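Local structure of putative uncharacterized protein (Helicobacter pylori, 3TDG) at residues Phe93-Lys97 / Ser98-Gln102; Ile215-Leu218 / Glu219-Ser223. The protein is a dimeric DsbG-like oxidoreductase with a thioredoxin fold, probably acting as a reductase on the disulfides of other proteins. All blocks are in the same frame, centred on the assembly; numbering follows the deposited sequence.

Contact 1 (Phe93-Lys97 / Ser98-Gln102); sequences FFSNK and SDDVQ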
ATOM      1  N   PHE A  93     -10.968 -19.165   1.348  1.00 40.98           N
ATOM      2  CA  PHE A  93     -11.457 -20.411   0.802  1.00 41.05           C
ATOM      3  C   PHE A  93     -11.443 -21.484   1.903  1.00 41.69           C
ATOM      4  O   PHE A  93     -10.400 -21.771   2.491  1.00 42.04           O
ATOM      5  CB  PHE A  93     -10.577 -20.902  -0.349  1.00 40.63           C
ATOM      6  CG  PHE A  93     -11.046 -22.193  -0.926  1.00 40.20           C
ATOM      7  CD1 PHE A  93     -11.994 -22.204  -1.954  1.00 41.60           C
ATOM      8  CD2 PHE A  93     -10.596 -23.407  -0.415  1.00 40.96           C
ATOM      9  CE1 PHE A  93     -12.472 -23.397  -2.470  1.00 40.50           C
ATOM     10  CE2 PHE A  93     -11.076 -24.619  -0.923  1.00 39.21           C
ATOM     11  CZ  PHE A  93     -12.015 -24.611  -1.950  1.00 39.77           C
ATOM     12  N   PHE A  94     -12.583 -22.088   2.173  1.00 42.30           N
ATOM     13  CA  PHE A  94     -12.628 -23.153   3.178  1.00 43.48           C
ATOM     14  C   PHE A  94     -13.463 -24.282   2.676  1.00 44.27           C
ATOM     15  O   PHE A  94     -14.454 -24.078   1.961  1.00 44.01           O
ATOM     16  CB  PHE A  94     -13.147 -22.651   4.525  1.00 42.48           C
ATOM     17  CG  PHE A  94     -12.456 -21.413   5.000  1.00 43.21           C
ATOM     18  CD1 PHE A  94     -11.206 -21.492   5.616  1.00 43.06           C
ATOM     19  CD2 PHE A  94     -13.032 -20.170   4.807  1.00 41.30           C
ATOM     20  CE1 PHE A  94     -10.544 -20.343   6.027  1.00 42.99           C
ATOM     21  CE2 PHE A  94     -12.379 -19.014   5.223  1.00 42.70           C
ATOM     22  CZ  PHE A  94     -11.138 -19.099   5.835  1.00 43.28           C
ATOM     23  N   SER A  95     -13.041 -25.485   3.037  1.00 45.87           N
ATOM     24  CA  SER A  95     -13.787 -26.685   2.688  1.00 47.32           C
ATOM     25  C   SER A  95     -13.603 -27.748   3.760  1.00 48.55           C
ATOM     26  O   SER A  95     -12.547 -27.791   4.411  1.00 48.47           O
ATOM     27  CB  SER A  95     -13.318 -27.223   1.337  1.00 47.01           C
ATOM     28  OG  SER A  95     -14.075 -28.362   0.993  1.00 47.88           O
ATOM     29  N   ASN A  96     -14.618 -28.597   3.954  1.00 49.60           N
ATOM     30  CA  ASN A  96     -14.414 -29.806   4.760  1.00 51.59           C
ATOM     31  C   ASN A  96     -13.480 -30.798   4.046  1.00 52.32           C
ATOM     32  O   ASN A  96     -12.957 -31.714   4.681  1.00 52.89           O
ATOM     33  CB  ASN A  96     -15.741 -30.479   5.153  1.00 51.82           C
ATOM     34  CG  ASN A  96     -16.389 -31.245   3.993  1.00 53.13           C
ATOM     35  OD1 ASN A  96     -16.402 -30.782   2.850  1.00 53.77           O
ATOM     36  ND2 ASN A  96     -16.946 -32.417   4.298  1.00 53.80           N
ATOM     37  N   LYS A  97     -13.264 -30.607   2.738  1.00 52.67           N
ATOM     38  CA  LYS A  97     -12.329 -31.463   1.994  1.00 53.07           C
ATOM     39  C   LYS A  97     -10.956 -30.822   1.952  1.00 53.22           C
ATOM     40  O   LYS A  97     -10.743 -29.798   1.276  1.00 53.40           O
ATOM     41  CB  LYS A  97     -12.815 -31.767   0.576  1.00 53.07           C
ATOM     42  CG  LYS A  97     -14.299 -32.100   0.474  1.00 55.22           C
ATOM     43  CD  LYS A  97     -14.638 -33.409   1.171  1.00 57.59           C
ATOM     44  CE  LYS A  97     -14.753 -34.541   0.173  1.00 58.48           C
ATOM     45  NZ  LYS A  97     -14.347 -35.848   0.781  1.00 60.72           N
ATOM     46  N   SER A  98     -10.027 -31.430   2.682  1.00 52.97           N
ATOM     47  CA  SER A  98      -8.640 -30.962   2.752  1.00 52.90           C
ATOM     48  C   SER A  98      -7.906 -30.914   1.389  1.00 52.13           C
ATOM     49  O   SER A  98      -7.014 -30.080   1.194  1.00 52.33           O
ATOM     50  CB  SER A  98      -7.845 -31.812   3.748  1.00 52.81           C
ATOM     51  OG  SER A  98      -6.603 -31.181   4.040  1.00 55.28           O
ATOM     52  N   ASP A  99      -8.270 -31.802   0.467  1.00 51.52           N
ATOM     53  CA  ASP A  99      -7.687 -31.809  -0.876  1.00 51.34           C
ATOM     54  C   ASP A  99      -8.009 -30.520  -1.656  1.00 50.49           C
ATOM     55  O   ASP A  99      -7.169 -30.010  -2.398  1.00 50.16           O
ATOM     56  CB  ASP A  99      -8.168 -33.022  -1.680  1.00 51.68           C
ATOM     57  CG  ASP A  99      -7.598 -34.355  -1.168  1.00 54.37           C
ATOM     58  OD1 ASP A  99      -8.360 -35.346  -1.151  1.00 56.48           O
ATOM     59  OD2 ASP A  99      -6.401 -34.428  -0.805  1.00 55.63           O
ATOM     60  N   ASP A 100      -9.224 -30.012  -1.491  1.00 49.56           N
ATOM     61  CA  ASP A 100      -9.640 -28.776  -2.171  1.00 49.19           C
ATOM     62  C   ASP A 100      -8.905 -27.558  -1.614  1.00 48.52           C
ATOM     63  O   ASP A 100      -8.419 -26.731  -2.390  1.00 47.89           O
ATOM     64  CB  ASP A 100     -11.150 -28.573  -2.079  1.00 48.86           C
ATOM     65  CG  ASP A 100     -11.939 -29.538  -2.972  1.00 50.07           C
ATOM     66  OD1 ASP A 100     -11.347 -30.259  -3.813  1.00 51.88           O
ATOM     67  OD2 ASP A 100     -13.183 -29.551  -2.843  1.00 50.26           O
ATOM     68  N   VAL A 101      -8.827 -27.473  -0.278  1.00 47.78           N
ATOM     69  CA  VAL A 101      -8.053 -26.442   0.439  1.00 47.24           C
ATOM     70  C   VAL A 101      -6.613 -26.425  -0.068  1.00 47.56           C
ATOM     71  O   VAL A 101      -6.024 -25.347  -0.306  1.00 46.68           O
ATOM     72  CB  VAL A 101      -8.074 -26.660   1.996  1.00 47.50           C
ATOM     73  CG1 VAL A 101      -7.142 -25.676   2.714  1.00 46.81           C
ATOM     74  CG2 VAL A 101      -9.492 -26.560   2.541  1.00 46.03           C
ATOM     75  N   GLN A 102      -6.068 -27.630  -0.250  1.00 47.59           N
ATOM     76  CA  GLN A 102      -4.712 -27.810  -0.743  1.00 47.92           C
ATOM     77  C   GLN A 102      -4.580 -27.386  -2.212  1.00 47.36           C
ATOM     78  O   GLN A 102      -3.649 -26.653  -2.562  1.00 46.76           O
ATOM     79  CB  GLN A 102      -4.258 -29.262  -0.573  1.00 48.18           C
ATOM     80  CG  GLN A 102      -3.199 -29.668  -1.584  1.00 51.44           C
ATOM     81  CD  GLN A 102      -2.412 -30.885  -1.179  1.00 57.01           C
ATOM     82  OE1 GLN A 102      -2.965 -31.989  -1.025  1.00 59.55           O
ATOM     83  NE2 GLN A 102      -1.102 -30.700  -1.014  1.00 56.69           N
TER

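Contact 2 (Ile215-Leu218 / Glu219-Ser223); sequences ISIL and EKIYS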
ATOM      1  N   ILE A 215      32.849   0.910 -29.514  1.00 46.04           N
ATOM      2  CA  ILE A 215      33.455   0.057 -28.478  1.00 45.69           C
ATOM      3  C   ILE A 215      34.777   0.626 -27.997  1.00 45.47           C
ATOM      4  O   ILE A 215      35.008   0.684 -26.791  1.00 45.85           O
ATOM      5  CB  ILE A 215      33.591  -1.411 -28.943  1.00 46.30           C
ATOM      6  CG1 ILE A 215      32.207  -1.961 -29.274  1.00 45.55           C
ATOM      7  CG2 ILE A 215      34.268  -2.282 -27.865  1.00 45.51           C
ATOM      8  CD1 ILE A 215      32.237  -3.323 -29.892  1.00 47.56           C
ATOM      9  N   SER A 216      35.619   1.098 -28.921  1.00 45.02           N
ATOM     10  CA  SER A 216      36.883   1.734 -28.541  1.00 45.47           C
ATOM     11  C   SER A 216      36.678   2.953 -27.664  1.00 44.84           C
ATOM     12  O   SER A 216      37.446   3.175 -26.739  1.00 45.22           O
ATOM     13  CB  SER A 216      37.727   2.125 -29.762  1.00 45.70           C
ATOM     14  OG  SER A 216      38.130   0.964 -30.445  1.00 47.88           O
ATOM     15  N   ILE A 217      35.650   3.748 -27.962  1.00 43.92           N
ATOM     16  CA  ILE A 217      35.315   4.877 -27.104  1.00 43.34           C
ATOM     17  C   ILE A 217      35.010   4.371 -25.694  1.00 42.32           C
ATOM     18  O   ILE A 217      35.510   4.918 -24.724  1.00 42.64           O
ATOM     19  CB  ILE A 217      34.118   5.704 -27.680  1.00 43.75           C
ATOM     20  CG1 ILE A 217      34.598   6.536 -28.874  1.00 44.82           C
ATOM     21  CG2 ILE A 217      33.485   6.587 -26.606  1.00 42.86           C
ATOM     22  CD1 ILE A 217      33.477   6.952 -29.826  1.00 46.54           C
ATOM     23  N   LEU A 218      34.210   3.317 -25.594  1.00 41.54           N
ATOM     24  CA  LEU A 218      33.834   2.762 -24.284  1.00 41.47           C
ATOM     25  C   LEU A 218      35.064   2.249 -23.510  1.00 41.34           C
ATOM     26  O   LEU A 218      35.271   2.596 -22.353  1.00 40.80           O
ATOM     27  CB  LEU A 218      32.769   1.667 -24.456  1.00 40.70           C
ATOM     28  CG  LEU A 218      31.358   2.135 -24.862  1.00 40.66           C
ATOM     29  CD1 LEU A 218      30.495   0.961 -25.306  1.00 38.96           C
ATOM     30  CD2 LEU A 218      30.665   2.923 -23.731  1.00 37.73           C
ATOM     31  N   GLU A 219      35.885   1.443 -24.180  1.00 42.20           N
ATOM     32  CA  GLU A 219      37.130   0.916 -23.598  1.00 42.93           C
ATOM     33  C   GLU A 219      38.064   2.036 -23.182  1.00 43.01           C
ATOM     34  O   GLU A 219      38.592   2.038 -22.063  1.00 43.05           O
ATOM     35  CB  GLU A 219      37.807  -0.049 -24.579  1.00 43.31           C
ATOM     36  CG  GLU A 219      36.941  -1.264 -24.868  1.00 45.05           C
ATOM     37  CD  GLU A 219      37.536  -2.207 -25.907  1.00 49.84           C
ATOM     38  OE1 GLU A 219      38.388  -1.774 -26.713  1.00 51.50           O
ATOM     39  OE2 GLU A 219      37.127  -3.389 -25.926  1.00 51.98           O
ATOM     40  N   LYS A 220      38.225   3.029 -24.054  1.00 43.09           N
ATOM     41  CA  LYS A 220      39.061   4.187 -23.727  1.00 43.16           C
ATOM     42  C   LYS A 220      38.598   4.794 -22.390  1.00 42.83           C
ATOM     43  O   LYS A 220      39.414   4.978 -21.472  1.00 43.51           O
ATOM     44  CB  LYS A 220      39.041   5.227 -24.874  1.00 43.23           C
ATOM     45  CG  LYS A 220      39.850   6.520 -24.597  1.00 46.00           C
ATOM     46  CD  LYS A 220      39.745   7.555 -25.742  1.00 48.39           C
ATOM     47  CE  LYS A 220      38.454   8.388 -25.650  1.00 50.44           C
ATOM     48  NZ  LYS A 220      38.252   9.283 -26.839  1.00 52.61           N
ATOM     49  N   ILE A 221      37.299   5.074 -22.257  1.00 41.63           N
ATOM     50  CA  ILE A 221      36.801   5.809 -21.076  1.00 40.75           C
ATOM     51  C   ILE A 221      36.616   4.922 -19.832  1.00 40.37           C
ATOM     52  O   ILE A 221      36.802   5.389 -18.696  1.00 40.62           O
ATOM     53  CB  ILE A 221      35.511   6.655 -21.407  1.00 41.18           C
ATOM     54  CG1 ILE A 221      35.856   7.766 -22.410  1.00 42.23           C
ATOM     55  CG2 ILE A 221      34.897   7.256 -20.141  1.00 40.12           C
ATOM     56  CD1 ILE A 221      34.663   8.409 -23.106  1.00 44.35           C
ATOM     57  N   TYR A 222      36.277   3.648 -20.047  1.00 39.91           N
ATOM     58  CA  TYR A 222      36.138   2.688 -18.951  1.00 40.08           C
ATOM     59  C   TYR A 222      37.494   2.351 -18.294  1.00 40.92           C
ATOM     60  O   TYR A 222      37.553   1.997 -17.113  1.00 40.00           O
ATOM     61  CB  TYR A 222      35.449   1.407 -19.428  1.00 39.80           C
ATOM     62  CG  TYR A 222      33.938   1.386 -19.248  1.00 39.03           C
ATOM     63  CD1 TYR A 222      33.337   0.436 -18.427  1.00 39.89           C
ATOM     64  CD2 TYR A 222      33.110   2.316 -19.900  1.00 40.70           C
ATOM     65  CE1 TYR A 222      31.953   0.389 -18.252  1.00 38.84           C
ATOM     66  CE2 TYR A 222      31.705   2.282 -19.728  1.00 40.60           C
ATOM     67  CZ  TYR A 222      31.149   1.307 -18.899  1.00 39.62           C
ATOM     68  OH  TYR A 222      29.802   1.252 -18.691  1.00 39.08           O
ATOM     69  N   SER A 223      38.573   2.480 -19.064  1.00 41.47           N
ATOM     70  CA  SER A 223      39.917   2.206 -18.562  1.00 42.33           C
ATOM     71  C   SER A 223      40.145   2.910 -17.235  1.00 42.59           C
ATOM     72  O   SER A 223      39.888   4.100 -17.092  1.00 42.30           O
ATOM     73  CB  SER A 223      40.980   2.644 -19.582  1.00 42.07           C
ATOM     74  OG  SER A 223      42.268   2.528 -19.018  1.00 43.68           O
TER

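Contact 1 (Phe93-Lys97 / Ser98-Gln102)
F93 and D100 meet where strand 93-95 folds back over the first turn of helix 98-129. The outer end of the phenyl ring, CE2 and CZ, does the touching: F93 CE2 lies 3.7 Å from D100 O, which sits obliquely to the ring, and F93 CZ lies 4.1 Å from D100 CB. Ring and carboxylate are turned 67° against each other, so the two flat groups do not stack. At the ring edge, near its plane, sits the amide N of V101, while V101 CG2 touches both the ring, 4.3 Å from F93 CE2, and the strand backbone, 3.7 Å from S95 N. This methyl lies beside the valine's own backbone N, which turns it back toward the strand.

The reversal itself is an ST turn followed by a helix start. S95 carries its hydroxyl anti to the backbone N (chi1 -178°), and K97 N donates to S95 OG at 3.0 Å with a fairly straight N-H (160°). K97 stands at the N-cap position, and its carbonyl O draws two weak bonds from the first helical turn. D100 N approaches K97 O at 3.2 Å but strongly bent. V101 N reaches K97 O at 3.4 Å and nearly straight. The lysine side chain bends away, leaving CB as the part that faces D100 OD2.

Buried D100 is held by partners beyond the turn. OD1 accepts the amide of K56 and OD2, more weakly, that of S57, whose hydroxyl also bonds S95 OG; the carboxylate thereby ties the helix start to the loop at 56-57. On the strand side, F93 and F94 pair in an antiparallel ladder with a strand of the second subunit, and S95 O accepts a hydrogen bond from Q42 of that subunit.

Contact 2 (Ile215-Leu218 / Glu219-Ser223)
The carbonyl O of L218 receives the shortest of the four backbone bonds that join 215-218 to 219-223, with Y222 N 2.7 Å from L218 O. The tyrosine side chain lies close against the same oxygen: Y222 CB is 3.2 Å and Y222 CD2 3.3 Å from L218 O, which stands obliquely to the ring. With chi1 at -93°, well off a staggered value, the ring lies alongside the leucine, where Y222 CE2 meets L218 CD2 at 4.2 Å.

One turn earlier, E219 N donates to I215 O at 2.9 Å along an almost straight N-H (174°). Here too the side chain follows the bond: E219 holds CG beside its own backbone N (chi1 -63°) and then extends, running next to I215 so that E219 OE2 lies 3.6 Å from I215 CG2. That methyl lies over one face of the carboxylate. I217 and I221 repeat the side-by-side pattern, with I217 CG2 and I221 CD1 4.1 Å apart. These are the i to i+4 pairs of an alpha-helix, set along its last turns before S223 leaves helical geometry.

Two salt bridges tie the polar ends to neighbouring helices, E219 OE2 to R170 and K220 NZ, beyond a bend at chi3, to E200. Y222 OH hydrogen-bonds S155 at the end of strand 150-155, and the tyrosine side chain also touches the CxxC segment of C159 and C162, probably the redox motif. The buried faces of helix 211-222 rest on different neighbours: L218 and Y222 on M180 and V182 of strand 177-182, in the mixed sheet of the thioredoxin-fold domain, I217 and I221 on helix 188-206, and I215 on helix 169-175.

Contact 1 comes first along the chain, and the two lie on opposite sides of its centre, their own centres 61 Å apart and their nearest atoms about 46 Å apart. They share no helix, strand or sheet. Strand 93-95 leads into the long helix 98-129, whose first turn belongs to contact 1 and which runs from the N-terminal DsbG-like region toward the thioredoxin-fold domain, where 215-223 forms part of helix 211-222. Contact 1 lies against the second subunit, whereas no other chain of the assembly touches contact 2. The pair thus illustrates a division of labour within an extended chain: dimer formation at one end and, probably, redox chemistry at the other, joined by a helical linker.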